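Local structure of gram-negative insecticidal protein (Chromobacterium piscinae, 6FBM) at residues A[52-57]-A[266-270]; A[129-135]-A[171-177]; A[177-181]-A[237-241]. The protein is an insecticidal toxin of the MACPF family that probably acts by forming pores in target membranes. The contacts are given in a common frame with arbitrary orientation. Numbering follows the deposited sequence.

Interaction 1 (A[52-57]-A[266-270])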
ATOM      1  N   ILE A  52     -22.204  -6.888   7.909  1.00 18.83           N
ATOM      2  CA  ILE A  52     -21.734  -8.243   7.993  1.00 18.56           C
ATOM      3  C   ILE A  52     -20.341  -8.194   8.604  1.00 20.17           C
ATOM      4  O   ILE A  52     -19.384  -7.771   7.955  1.00 19.42           O
ATOM      5  CB  ILE A  52     -21.668  -8.877   6.606  1.00 17.59           C
ATOM      6  CG1 ILE A  52     -23.081  -9.004   6.027  1.00 17.23           C
ATOM      7  CG2 ILE A  52     -20.994 -10.237   6.641  1.00 18.09           C
ATOM      8  CD1 ILE A  52     -23.141  -9.503   4.611  1.00 17.19           C
ATOM      9  N   GLU A  53     -20.233  -8.627   9.851  1.00 22.64           N
ATOM     10  CA  GLU A  53     -18.972  -8.651  10.581  1.00 25.90           C
ATOM     11  C   GLU A  53     -18.215  -7.336  10.506  1.00 23.73           C
ATOM     12  O   GLU A  53     -17.061  -7.303  10.097  1.00 21.61           O
ATOM     13  CB  GLU A  53     -18.059  -9.771  10.061  1.00 31.88           C
ATOM     14  CG  GLU A  53     -18.508 -11.174  10.455  1.00 36.82           C
ATOM     15  CD  GLU A  53     -17.385 -12.175  10.321  1.00 39.79           C
ATOM     16  OE1 GLU A  53     -16.216 -11.801  10.582  1.00 38.23           O
ATOM     17  OE2 GLU A  53     -17.683 -13.337   9.952  1.00 52.45           O
ATOM     18  N   GLY A  54     -18.895  -6.263  10.865  1.00 21.49           N
ATOM     19  CA  GLY A  54     -18.282  -4.962  10.980  1.00 20.09           C
ATOM     20  C   GLY A  54     -18.215  -4.182   9.690  1.00 19.96           C
ATOM     21  O   GLY A  54     -17.950  -2.993   9.728  1.00 21.09           O
ATOM     22  N   ARG A  55     -18.465  -4.812   8.550  1.00 18.46           N
ATOM     23  CA  ARG A  55     -18.373  -4.122   7.277  1.00 18.39           C
ATOM     24  C   ARG A  55     -19.730  -3.863   6.646  1.00 18.23           C
ATOM     25  O   ARG A  55     -20.646  -4.633   6.817  1.00 16.56           O
ATOM     26  CB  ARG A  55     -17.538  -4.932   6.305  1.00 18.14           C
ATOM     27  CG  ARG A  55     -16.193  -5.328   6.824  1.00 18.55           C
ATOM     28  CD  ARG A  55     -15.537  -6.159   5.748  1.00 19.41           C
ATOM     29  NE  ARG A  55     -14.231  -6.710   6.124  1.00 20.46           N
ATOM     30  CZ  ARG A  55     -13.388  -7.265   5.266  1.00 21.00           C
ATOM     31  NH1 ARG A  55     -13.659  -7.345   3.954  1.00 21.73           N
ATOM     32  NH2 ARG A  55     -12.247  -7.771   5.709  1.00 21.51           N
ATOM     33  N   SER A  56     -19.802  -2.777   5.883  1.00 18.73           N
ATOM     34  CA  SER A  56     -21.005  -2.413   5.178  1.00 19.11           C
ATOM     35  C   SER A  56     -20.994  -2.892   3.742  1.00 18.59           C
ATOM     36  O   SER A  56     -20.013  -2.738   3.018  1.00 21.63           O
ATOM     37  CB  SER A  56     -21.217  -0.914   5.204  1.00 20.64           C
ATOM     38  OG  SER A  56     -22.612  -0.667   5.173  1.00 21.82           O
ATOM     39  N   TYR A  57     -22.116  -3.463   3.327  1.00 16.76           N
ATOM     40  CA  TYR A  57     -22.251  -3.956   1.981  1.00 15.24           C
ATOM     41  C   TYR A  57     -23.542  -3.452   1.407  1.00 14.63           C
ATOM     42  O   TYR A  57     -24.508  -3.256   2.124  1.00 14.05           O
ATOM     43  CB  TYR A  57     -22.267  -5.476   2.058  1.00 14.62           C
ATOM     44  CG  TYR A  57     -20.920  -6.083   2.386  1.00 14.02           C
ATOM     45  CD1 TYR A  57     -19.890  -6.107   1.469  1.00 13.71           C
ATOM     46  CD2 TYR A  57     -20.677  -6.600   3.625  1.00 13.84           C
ATOM     47  CE1 TYR A  57     -18.666  -6.642   1.763  1.00 13.67           C
ATOM     48  CE2 TYR A  57     -19.428  -7.146   3.956  1.00 13.48           C
ATOM     49  CZ  TYR A  57     -18.419  -7.126   3.050  1.00 13.41           C
ATOM     50  OH  TYR A  57     -17.212  -7.675   3.399  1.00 13.89           O
ATOM     51  N   LEU A 266     -11.777 -15.543   3.489  1.00 18.11           N
ATOM     52  CA  LEU A 266     -13.018 -15.725   2.741  1.00 16.29           C
ATOM     53  C   LEU A 266     -13.834 -14.473   2.567  1.00 15.42           C
ATOM     54  O   LEU A 266     -14.399 -14.249   1.499  1.00 15.21           O
ATOM     55  CB  LEU A 266     -13.878 -16.824   3.357  1.00 16.16           C
ATOM     56  CG  LEU A 266     -13.253 -18.203   3.233  1.00 16.34           C
ATOM     57  CD1 LEU A 266     -14.122 -19.173   3.982  1.00 16.35           C
ATOM     58  CD2 LEU A 266     -13.066 -18.586   1.785  1.00 16.11           C
ATOM     59  N   LEU A 267     -13.848 -13.607   3.583  1.00 15.15           N
ATOM     60  CA  LEU A 267     -14.619 -12.379   3.465  1.00 15.29           C
ATOM     61  C   LEU A 267     -14.189 -11.478   2.338  1.00 15.34           C
ATOM     62  O   LEU A 267     -15.005 -10.779   1.741  1.00 17.84           O
ATOM     63  CB  LEU A 267     -14.660 -11.612   4.774  1.00 15.64           C
ATOM     64  CG  LEU A 267     -15.795 -10.542   4.904  1.00 15.75           C
ATOM     65  CD1 LEU A 267     -17.197 -11.065   4.618  1.00 14.49           C
ATOM     66  CD2 LEU A 267     -15.729  -9.944   6.297  1.00 16.25           C
ATOM     67  N   ASP A 268     -12.920 -11.489   2.030  1.00 15.04           N
ATOM     68  CA  ASP A 268     -12.351 -10.621   1.004  1.00 15.04           C
ATOM     69  C   ASP A 268     -12.387 -11.297  -0.360  1.00 15.05           C
ATOM     70  O   ASP A 268     -12.253 -10.635  -1.393  1.00 15.85           O
ATOM     71  CB  ASP A 268     -10.904 -10.228   1.341  1.00 14.90           C
ATOM     72  CG  ASP A 268     -10.743  -9.665   2.760  1.00 15.18           C
ATOM     73  OD1 ASP A 268     -11.450  -8.709   3.028  1.00 15.34           O
ATOM     74  OD2 ASP A 268      -9.952 -10.152   3.598  1.00 14.65           O
ATOM     75  N   TYR A 269     -12.553 -12.614  -0.388  1.00 15.58           N
ATOM     76  CA  TYR A 269     -12.535 -13.353  -1.639  1.00 15.33           C
ATOM     77  C   TYR A 269     -13.782 -14.177  -1.875  1.00 14.31           C
ATOM     78  O   TYR A 269     -13.739 -15.126  -2.643  1.00 14.30           O
ATOM     79  CB  TYR A 269     -11.335 -14.286  -1.628  1.00 15.54           C
ATOM     80  CG  TYR A 269     -10.032 -13.569  -1.663  1.00 16.98           C
ATOM     81  CD1 TYR A 269      -9.474 -13.212  -2.885  1.00 17.02           C
ATOM     82  CD2 TYR A 269      -9.340 -13.254  -0.494  1.00 17.66           C
ATOM     83  CE1 TYR A 269      -8.246 -12.597  -2.951  1.00 17.48           C
ATOM     84  CE2 TYR A 269      -8.116 -12.612  -0.550  1.00 17.51           C
ATOM     85  CZ  TYR A 269      -7.563 -12.306  -1.781  1.00 18.07           C
ATOM     86  OH  TYR A 269      -6.327 -11.698  -1.866  1.00 19.15           O
ATOM     87  N   ALA A 270     -14.882 -13.840  -1.200  1.00 13.70           N
ATOM     88  CA  ALA A 270     -16.100 -14.637  -1.280  1.00 13.93           C
ATOM     89  C   ALA A 270     -16.696 -14.606  -2.675  1.00 13.26           C
ATOM     90  O   ALA A 270     -16.681 -13.569  -3.319  1.00 12.51           O
ATOM     91  CB  ALA A 270     -17.121 -14.153  -0.273  1.00 14.09           C
TER
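A beta hairpin meets the C-terminal end of a helix. Ile52 to Arg55 form a type I' turn, which joins strands 47-52 and 55-60. Ile52 N bonds to Arg55 O at 3.0 Å, and Arg55 N returns to Ile52 O at 3.2 Å. Residues 266-269 are the weakly bonded end of helix 255-269 in the MACPF domain. Glu53 CA and Leu267 CA are 9.1 Å apart, so side chains make the contact. Leu267 points toward the hairpin and packs on Ile52, Arg55 and Tyr57. Its CG lies 3.5 Å from Tyr57 OH, and its CD1 lies 4.4 Å from Ile52 CG2. Trp131 packs against both Ile52 and Leu267. The hairpin also meets the second subunit, where Ser56 OG bonds to Arg55 of that chain. Leu267 CD2 sits over one face of the Arg55 guanidinium, 3.6 Å from NE. The exact position of Asp268 OD1 is less certain; as modelled it forms a salt bridge at the guanidinium edge, 2.8 Å from Arg55 NH1 and 3.0 Å from NH2.

Interaction 2 (A[129-135]-A[171-177])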
ATOM      1  N   VAL A 129     -19.869 -21.080   4.123  1.00 16.02           N
ATOM      2  CA  VAL A 129     -20.886 -20.124   3.719  1.00 16.39           C
ATOM      3  C   VAL A 129     -20.780 -18.892   4.587  1.00 16.46           C
ATOM      4  O   VAL A 129     -20.689 -19.005   5.801  1.00 15.37           O
ATOM      5  CB  VAL A 129     -22.317 -20.691   3.894  1.00 16.89           C
ATOM      6  CG1 VAL A 129     -23.374 -19.669   3.450  1.00 16.62           C
ATOM      7  CG2 VAL A 129     -22.477 -22.020   3.137  1.00 17.62           C
ATOM      8  N   LEU A 130     -20.747 -17.723   3.963  1.00 16.44           N
ATOM      9  CA  LEU A 130     -20.876 -16.471   4.687  1.00 15.48           C
ATOM     10  C   LEU A 130     -22.339 -16.005   4.625  1.00 15.20           C
ATOM     11  O   LEU A 130     -22.914 -15.634   5.642  1.00 15.80           O
ATOM     12  CB  LEU A 130     -19.919 -15.426   4.097  1.00 15.38           C
ATOM     13  CG  LEU A 130     -18.459 -15.881   4.044  1.00 16.09           C
ATOM     14  CD1 LEU A 130     -17.638 -14.894   3.260  1.00 16.39           C
ATOM     15  CD2 LEU A 130     -17.846 -16.093   5.419  1.00 15.95           C
ATOM     16  N   TRP A 131     -22.926 -16.000   3.432  1.00 13.70           N
ATOM     17  CA  TRP A 131     -24.329 -15.667   3.274  1.00 12.55           C
ATOM     18  C   TRP A 131     -24.925 -16.325   2.058  1.00 11.93           C
ATOM     19  O   TRP A 131     -24.199 -16.853   1.211  1.00 11.83           O
ATOM     20  CB  TRP A 131     -24.532 -14.151   3.181  1.00 12.39           C
ATOM     21  CG  TRP A 131     -23.660 -13.504   2.205  1.00 12.18           C
ATOM     22  CD1 TRP A 131     -23.910 -13.360   0.891  1.00 12.28           C
ATOM     23  CD2 TRP A 131     -22.406 -12.875   2.462  1.00 11.96           C
ATOM     24  NE1 TRP A 131     -22.877 -12.638   0.281  1.00 12.46           N
ATOM     25  CE2 TRP A 131     -21.966 -12.305   1.251  1.00 12.29           C
ATOM     26  CE3 TRP A 131     -21.658 -12.658   3.613  1.00 11.73           C
ATOM     27  CZ2 TRP A 131     -20.756 -11.639   1.140  1.00 12.23           C
ATOM     28  CZ3 TRP A 131     -20.471 -11.983   3.516  1.00 11.62           C
ATOM     29  CH2 TRP A 131     -20.024 -11.479   2.291  1.00 12.17           C
ATOM     30  N   TYR A 132     -26.256 -16.318   2.008  1.00 11.12           N
ATOM     31  CA  TYR A 132     -27.006 -16.722   0.851  1.00 11.08           C
ATOM     32  C   TYR A 132     -27.586 -15.452   0.253  1.00 11.13           C
ATOM     33  O   TYR A 132     -27.933 -14.514   0.972  1.00 10.75           O
ATOM     34  CB  TYR A 132     -28.125 -17.695   1.233  1.00 11.12           C
ATOM     35  CG  TYR A 132     -27.679 -18.937   1.992  1.00 10.95           C
ATOM     36  CD1 TYR A 132     -27.258 -20.072   1.297  1.00 11.38           C
ATOM     37  CD2 TYR A 132     -27.715 -19.009   3.392  1.00 10.73           C
ATOM     38  CE1 TYR A 132     -26.854 -21.235   1.958  1.00 11.74           C
ATOM     39  CE2 TYR A 132     -27.307 -20.163   4.068  1.00 11.24           C
ATOM     40  CZ  TYR A 132     -26.871 -21.284   3.352  1.00 11.56           C
ATOM     41  OH  TYR A 132     -26.450 -22.469   3.983  1.00 11.95           O
ATOM     42  N   ILE A 133     -27.652 -15.406  -1.066  1.00 11.23           N
ATOM     43  CA  ILE A 133     -28.394 -14.368  -1.759  1.00 11.68           C
ATOM     44  C   ILE A 133     -29.478 -15.125  -2.501  1.00 13.41           C
ATOM     45  O   ILE A 133     -29.224 -16.220  -3.026  1.00 14.74           O
ATOM     46  CB  ILE A 133     -27.559 -13.551  -2.758  1.00 10.65           C
ATOM     47  CG1 ILE A 133     -26.190 -13.195  -2.158  1.00 10.72           C
ATOM     48  CG2 ILE A 133     -28.331 -12.316  -3.174  1.00 10.07           C
ATOM     49  CD1 ILE A 133     -25.249 -12.502  -3.101  1.00 10.57           C
ATOM     50  N   SER A 134     -30.686 -14.572  -2.508  1.00 14.43           N
ATOM     51  CA  SER A 134     -31.798 -15.204  -3.210  1.00 15.20           C
ATOM     52  C   SER A 134     -32.613 -14.158  -3.934  1.00 14.23           C
ATOM     53  O   SER A 134     -32.681 -13.009  -3.518  1.00 14.52           O
ATOM     54  CB  SER A 134     -32.664 -15.992  -2.242  1.00 16.23           C
ATOM     55  OG  SER A 134     -33.155 -15.142  -1.220  1.00 19.38           O
ATOM     56  N   LEU A 135     -33.166 -14.579  -5.061  1.00 13.86           N
ATOM     57  CA  LEU A 135     -33.998 -13.742  -5.907  1.00 13.86           C
ATOM     58  C   LEU A 135     -35.480 -14.008  -5.645  1.00 13.71           C
ATOM     59  O   LEU A 135     -35.843 -15.015  -5.012  1.00 13.83           O
ATOM     60  CB  LEU A 135     -33.714 -14.058  -7.374  1.00 13.22           C
ATOM     61  CG  LEU A 135     -32.280 -13.790  -7.838  1.00 12.94           C
ATOM     62  CD1 LEU A 135     -32.179 -14.052  -9.325  1.00 13.06           C
ATOM     63  CD2 LEU A 135     -31.852 -12.362  -7.544  1.00 12.98           C
ATOM     64  N   TYR A 171     -30.969 -20.351 -14.560  1.00 13.16           N
ATOM     65  CA  TYR A 171     -30.294 -19.201 -14.007  1.00 11.91           C
ATOM     66  C   TYR A 171     -30.118 -19.349 -12.498  1.00 11.53           C
ATOM     67  O   TYR A 171     -30.787 -20.149 -11.853  1.00 10.62           O
ATOM     68  CB  TYR A 171     -31.063 -17.917 -14.346  1.00 11.19           C
ATOM     69  CG  TYR A 171     -32.418 -17.817 -13.690  1.00 10.93           C
ATOM     70  CD1 TYR A 171     -32.561 -17.249 -12.433  1.00 11.04           C
ATOM     71  CD2 TYR A 171     -33.561 -18.314 -14.315  1.00 10.60           C
ATOM     72  CE1 TYR A 171     -33.811 -17.160 -11.814  1.00 11.09           C
ATOM     73  CE2 TYR A 171     -34.800 -18.247 -13.706  1.00 10.45           C
ATOM     74  CZ  TYR A 171     -34.932 -17.655 -12.469  1.00 10.68           C
ATOM     75  OH  TYR A 171     -36.143 -17.587 -11.854  1.00 10.45           O
ATOM     76  N   ILE A 172     -29.218 -18.541 -11.952  1.00 11.69           N
ATOM     77  CA  ILE A 172     -28.923 -18.569 -10.536  1.00 11.87           C
ATOM     78  C   ILE A 172     -29.986 -17.781  -9.796  1.00 11.45           C
ATOM     79  O   ILE A 172     -30.058 -16.568  -9.898  1.00 10.69           O
ATOM     80  CB  ILE A 172     -27.548 -17.927 -10.225  1.00 12.12           C
ATOM     81  CG1 ILE A 172     -26.397 -18.670 -10.933  1.00 12.31           C
ATOM     82  CG2 ILE A 172     -27.309 -17.876  -8.715  1.00 11.85           C
ATOM     83  CD1 ILE A 172     -26.165 -20.097 -10.460  1.00 12.93           C
ATOM     84  N   SER A 173     -30.802 -18.488  -9.042  1.00 12.42           N
ATOM     85  CA  SER A 173     -31.867 -17.876  -8.247  1.00 13.70           C
ATOM     86  C   SER A 173     -31.517 -17.748  -6.788  1.00 15.05           C
ATOM     87  O   SER A 173     -32.019 -16.864  -6.104  1.00 14.01           O
ATOM     88  CB  SER A 173     -33.140 -18.695  -8.379  1.00 13.59           C
ATOM     89  OG  SER A 173     -34.204 -18.031  -7.767  1.00 13.61           O
ATOM     90  N   GLU A 174     -30.671 -18.649  -6.301  1.00 18.16           N
ATOM     91  CA  GLU A 174     -30.228 -18.633  -4.921  1.00 19.59           C
ATOM     92  C   GLU A 174     -28.811 -19.211  -4.887  1.00 19.05           C
ATOM     93  O   GLU A 174     -28.518 -20.197  -5.554  1.00 18.88           O
ATOM     94  CB  GLU A 174     -31.174 -19.477  -4.084  1.00 21.90           C
ATOM     95  CG  GLU A 174     -31.063 -19.269  -2.590  1.00 25.33           C
ATOM     96  CD  GLU A 174     -32.083 -20.156  -1.871  1.00 28.64           C
ATOM     97  OE1 GLU A 174     -31.877 -21.382  -1.865  1.00 36.93           O
ATOM     98  OE2 GLU A 174     -33.090 -19.642  -1.326  1.00 31.67           O
ATOM     99  N   ALA A 175     -27.924 -18.604  -4.111  1.00 18.53           N
ATOM    100  CA  ALA A 175     -26.562 -19.126  -4.005  1.00 18.14           C
ATOM    101  C   ALA A 175     -25.943 -18.861  -2.647  1.00 16.14           C
ATOM    102  O   ALA A 175     -26.191 -17.826  -2.015  1.00 14.46           O
ATOM    103  CB  ALA A 175     -25.692 -18.499  -5.078  1.00 19.23           C
ATOM    104  N   ALA A 176     -25.113 -19.811  -2.242  1.00 14.79           N
ATOM    105  CA  ALA A 176     -24.267 -19.647  -1.089  1.00 13.78           C
ATOM    106  C   ALA A 176     -23.030 -18.881  -1.520  1.00 12.88           C
ATOM    107  O   ALA A 176     -22.439 -19.175  -2.542  1.00 11.61           O
ATOM    108  CB  ALA A 176     -23.890 -21.001  -0.538  1.00 13.85           C
ATOM    109  N   VAL A 177     -22.648 -17.907  -0.703  1.00 12.55           N
ATOM    110  CA  VAL A 177     -21.468 -17.123  -0.952  1.00 12.38           C
ATOM    111  C   VAL A 177     -20.440 -17.338   0.152  1.00 11.86           C
ATOM    112  O   VAL A 177     -20.752 -17.322   1.330  1.00 11.80           O
ATOM    113  CB  VAL A 177     -21.834 -15.635  -1.066  1.00 12.41           C
ATOM    114  CG1 VAL A 177     -20.600 -14.823  -1.308  1.00 12.65           C
ATOM    115  CG2 VAL A 177     -22.837 -15.406  -2.196  1.00 12.38           C
TER
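A classic beta bulge opens this antiparallel pairing in the central sheet of the MACPF domain. Leu130 and Trp131 both face Val177. Leu130 N bonds to Val177 O at 2.7 Å, and Trp131 N makes a weak bond to the same Val177 O at 3.3 Å. The chain turns a corner at Leu130. Beyond it, strands 131-134 and 174-177 run at 158° to each other, with their axes 4.7 Å apart at closest approach. Val177 N bonds to Trp131 O at 2.7 Å. Ile133 and Ala175 exchange two bonds, Ile133 N to Ala175 O at 3.0 Å and Ala175 N to Ile133 O at 2.9 Å. Leu135 N then bonds to Ser173 O at 2.8 Å.

On one face, Val177 CB makes a CH-pi contact with Trp131, 3.8 Å from the centroid of the five-membered ring. Trp131 NE1 is hydrogen-bonded to Pro14 O. Ile133 CD1 lies 3.9 Å from Val177 CG2. On the other face, Tyr132 CE1 lies 3.9 Å from Ala176 CB, and Ser134 CB packs on Glu174 CG at 3.7 Å. Glu174 OE1 is bonded to Ser276.

Strand 64-78 continues the sheet beyond 120-134. Backbone amides and carbonyls set the register, so it depends little on side-chain identity. Apolar groups fill the faces: Val177, Ile133 and Trp131 on one, Tyr132 and Ala176 on the other.

Interaction 3 (A[177-181]-A[237-241])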
ATOM      1  N   VAL A 177     -22.648 -17.907  -0.703  1.00 12.55           N
ATOM      2  CA  VAL A 177     -21.468 -17.123  -0.952  1.00 12.38           C
ATOM      3  C   VAL A 177     -20.440 -17.338   0.152  1.00 11.86           C
ATOM      4  O   VAL A 177     -20.752 -17.322   1.330  1.00 11.80           O
ATOM      5  CB  VAL A 177     -21.834 -15.635  -1.066  1.00 12.41           C
ATOM      6  CG1 VAL A 177     -20.600 -14.823  -1.308  1.00 12.65           C
ATOM      7  CG2 VAL A 177     -22.837 -15.406  -2.196  1.00 12.38           C
ATOM      8  N   GLY A 178     -19.201 -17.555  -0.255  1.00 11.60           N
ATOM      9  CA  GLY A 178     -18.061 -17.726   0.629  1.00 11.01           C
ATOM     10  C   GLY A 178     -16.927 -18.425  -0.089  1.00 10.95           C
ATOM     11  O   GLY A 178     -16.535 -18.021  -1.177  1.00 10.16           O
ATOM     12  N   GLY A 179     -16.402 -19.492   0.507  1.00 11.48           N
ATOM     13  CA  GLY A 179     -15.446 -20.345  -0.204  1.00 11.68           C
ATOM     14  C   GLY A 179     -15.697 -21.788   0.041  1.00 11.85           C
ATOM     15  O   GLY A 179     -16.186 -22.171   1.096  1.00 12.75           O
ATOM     16  N   ARG A 180     -15.360 -22.602  -0.939  1.00 12.74           N
ATOM     17  CA  ARG A 180     -15.582 -24.049  -0.881  1.00 13.01           C
ATOM     18  C   ARG A 180     -14.280 -24.746  -1.190  1.00 14.17           C
ATOM     19  O   ARG A 180     -13.568 -24.315  -2.106  1.00 15.37           O
ATOM     20  CB  ARG A 180     -16.568 -24.447  -1.962  1.00 12.80           C
ATOM     21  CG  ARG A 180     -17.071 -25.868  -1.866  1.00 13.17           C
ATOM     22  CD  ARG A 180     -18.164 -26.150  -2.892  1.00 12.48           C
ATOM     23  NE  ARG A 180     -17.587 -26.609  -4.147  1.00 12.00           N
ATOM     24  CZ  ARG A 180     -17.723 -26.065  -5.354  1.00 11.65           C
ATOM     25  NH1 ARG A 180     -18.424 -24.969  -5.586  1.00 11.70           N
ATOM     26  NH2 ARG A 180     -17.131 -26.657  -6.379  1.00 11.67           N
ATOM     27  N   LEU A 181     -13.985 -25.839  -0.486  1.00 14.79           N
ATOM     28  CA  LEU A 181     -12.910 -26.729  -0.902  1.00 14.35           C
ATOM     29  C   LEU A 181     -13.497 -28.057  -1.318  1.00 14.21           C
ATOM     30  O   LEU A 181     -14.372 -28.580  -0.640  1.00 13.77           O
ATOM     31  CB  LEU A 181     -11.919 -26.933   0.228  1.00 14.83           C
ATOM     32  CG  LEU A 181     -11.136 -25.691   0.648  1.00 15.16           C
ATOM     33  CD1 LEU A 181     -10.147 -26.083   1.725  1.00 15.41           C
ATOM     34  CD2 LEU A 181     -10.415 -25.027  -0.518  1.00 14.55           C
ATOM     35  N   THR A 237      -9.579 -28.490  -5.021  1.00 17.40           N
ATOM     36  CA  THR A 237     -10.012 -27.346  -5.807  1.00 17.22           C
ATOM     37  C   THR A 237     -10.796 -26.372  -4.924  1.00 16.70           C
ATOM     38  O   THR A 237     -11.686 -26.773  -4.162  1.00 16.86           O
ATOM     39  CB  THR A 237     -10.885 -27.795  -6.981  1.00 16.98           C
ATOM     40  OG1 THR A 237     -10.155 -28.736  -7.754  1.00 16.38           O
ATOM     41  CG2 THR A 237     -11.207 -26.643  -7.913  1.00 17.47           C
ATOM     42  N   ALA A 238     -10.456 -25.092  -5.038  1.00 15.26           N
ATOM     43  CA  ALA A 238     -11.071 -24.056  -4.229  1.00 14.94           C
ATOM     44  C   ALA A 238     -12.003 -23.242  -5.118  1.00 14.90           C
ATOM     45  O   ALA A 238     -11.610 -22.823  -6.193  1.00 15.24           O
ATOM     46  CB  ALA A 238     -10.006 -23.170  -3.615  1.00 14.30           C
ATOM     47  N   THR A 239     -13.222 -23.033  -4.673  1.00 15.37           N
ATOM     48  CA  THR A 239     -14.109 -22.081  -5.329  1.00 16.40           C
ATOM     49  C   THR A 239     -14.316 -20.972  -4.331  1.00 17.16           C
ATOM     50  O   THR A 239     -14.906 -21.200  -3.283  1.00 16.65           O
ATOM     51  CB  THR A 239     -15.454 -22.710  -5.707  1.00 15.26           C
ATOM     52  OG1 THR A 239     -15.205 -23.848  -6.507  1.00 14.49           O
ATOM     53  CG2 THR A 239     -16.270 -21.762  -6.506  1.00 15.02           C
ATOM     54  N   GLY A 240     -13.805 -19.790  -4.663  1.00 18.19           N
ATOM     55  CA  GLY A 240     -13.833 -18.642  -3.780  1.00 18.69           C
ATOM     56  C   GLY A 240     -12.659 -18.756  -2.835  1.00 18.78           C
ATOM     57  O   GLY A 240     -12.006 -19.777  -2.771  1.00 18.56           O
ATOM     58  N   GLY A 241     -12.398 -17.704  -2.090  1.00 18.80           N
ATOM     59  CA  GLY A 241     -11.236 -17.674  -1.207  1.00 18.04           C
ATOM     60  C   GLY A 241      -9.991 -17.209  -1.921  1.00 18.31           C
ATOM     61  O   GLY A 241      -9.973 -17.016  -3.143  1.00 16.30           O
TER
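Val177 ends one strand, and the chain turns a corner at Gly178 before entering strand 179-187. That strand pairs with 232-239 in the antiparallel MACPF sheet. The short segments 179-181 and 237-239 run at 164° to each other, and their axes approach to 4.7 Å. Gly178 takes backbone angles (phi 160°, psi -128°) that are open essentially to glycine, and this lets the chain turn. Its O lies 3.8 Å from Gly240 CA. A side chain on Gly240 would clash with this carbonyl, since an ideal CB would be 2.4 Å from Gly178 O. Gly179 follows, with its CA 3.2 Å from Thr239 O in a CA-H...O contact.

Arg180 and Thr239 form the antiparallel hydrogen-bonded pair. Arg180 N bonds to Thr239 O at 2.8 Å, and Thr239 N bonds to Arg180 O at 2.9 Å. The two side chains lie on the same face, with Thr239 OG1 over one face of the guanidinium. The charge of Arg180 is met by a salt bridge to Asp182, and its NH1 also bonds to Met273 O.

Leu181 faces Ala238 in a non-hydrogen-bonded pair. Its CA makes a CA-H...O contact with Thr237 O at 3.5 Å. On this face, Trp262 and Phe259 of helix 255-269 cover Leu181, and Trp262 also touches Ala238. Here Leu181 CD2 packs against Ala238 CB at 3.6 Å.

Overall arrangement
The three contacts cluster on one side of the chain's centre, with their own centres about 14 to 15 Å apart. Interactions 2 and 3 share Val177: the corner at Gly178 passes the chain from one strand pairing to the next. Leu130 CD1 lies 3.9 Å from Gly178 CA at this corner. Both contacts are nested along the chain inside the loop closed by interaction 1. Trp131 CZ3 of interaction 2 lies 3.6 Å from both Leu267 CD1 and Ile52 CG2 of interaction 1. Ala270 CB meets Val177 CG1 at 3.7 Å. Segment 266-270 also reaches interaction 3, where Leu266 CD2 packs 3.6 Å from Gly179 CA.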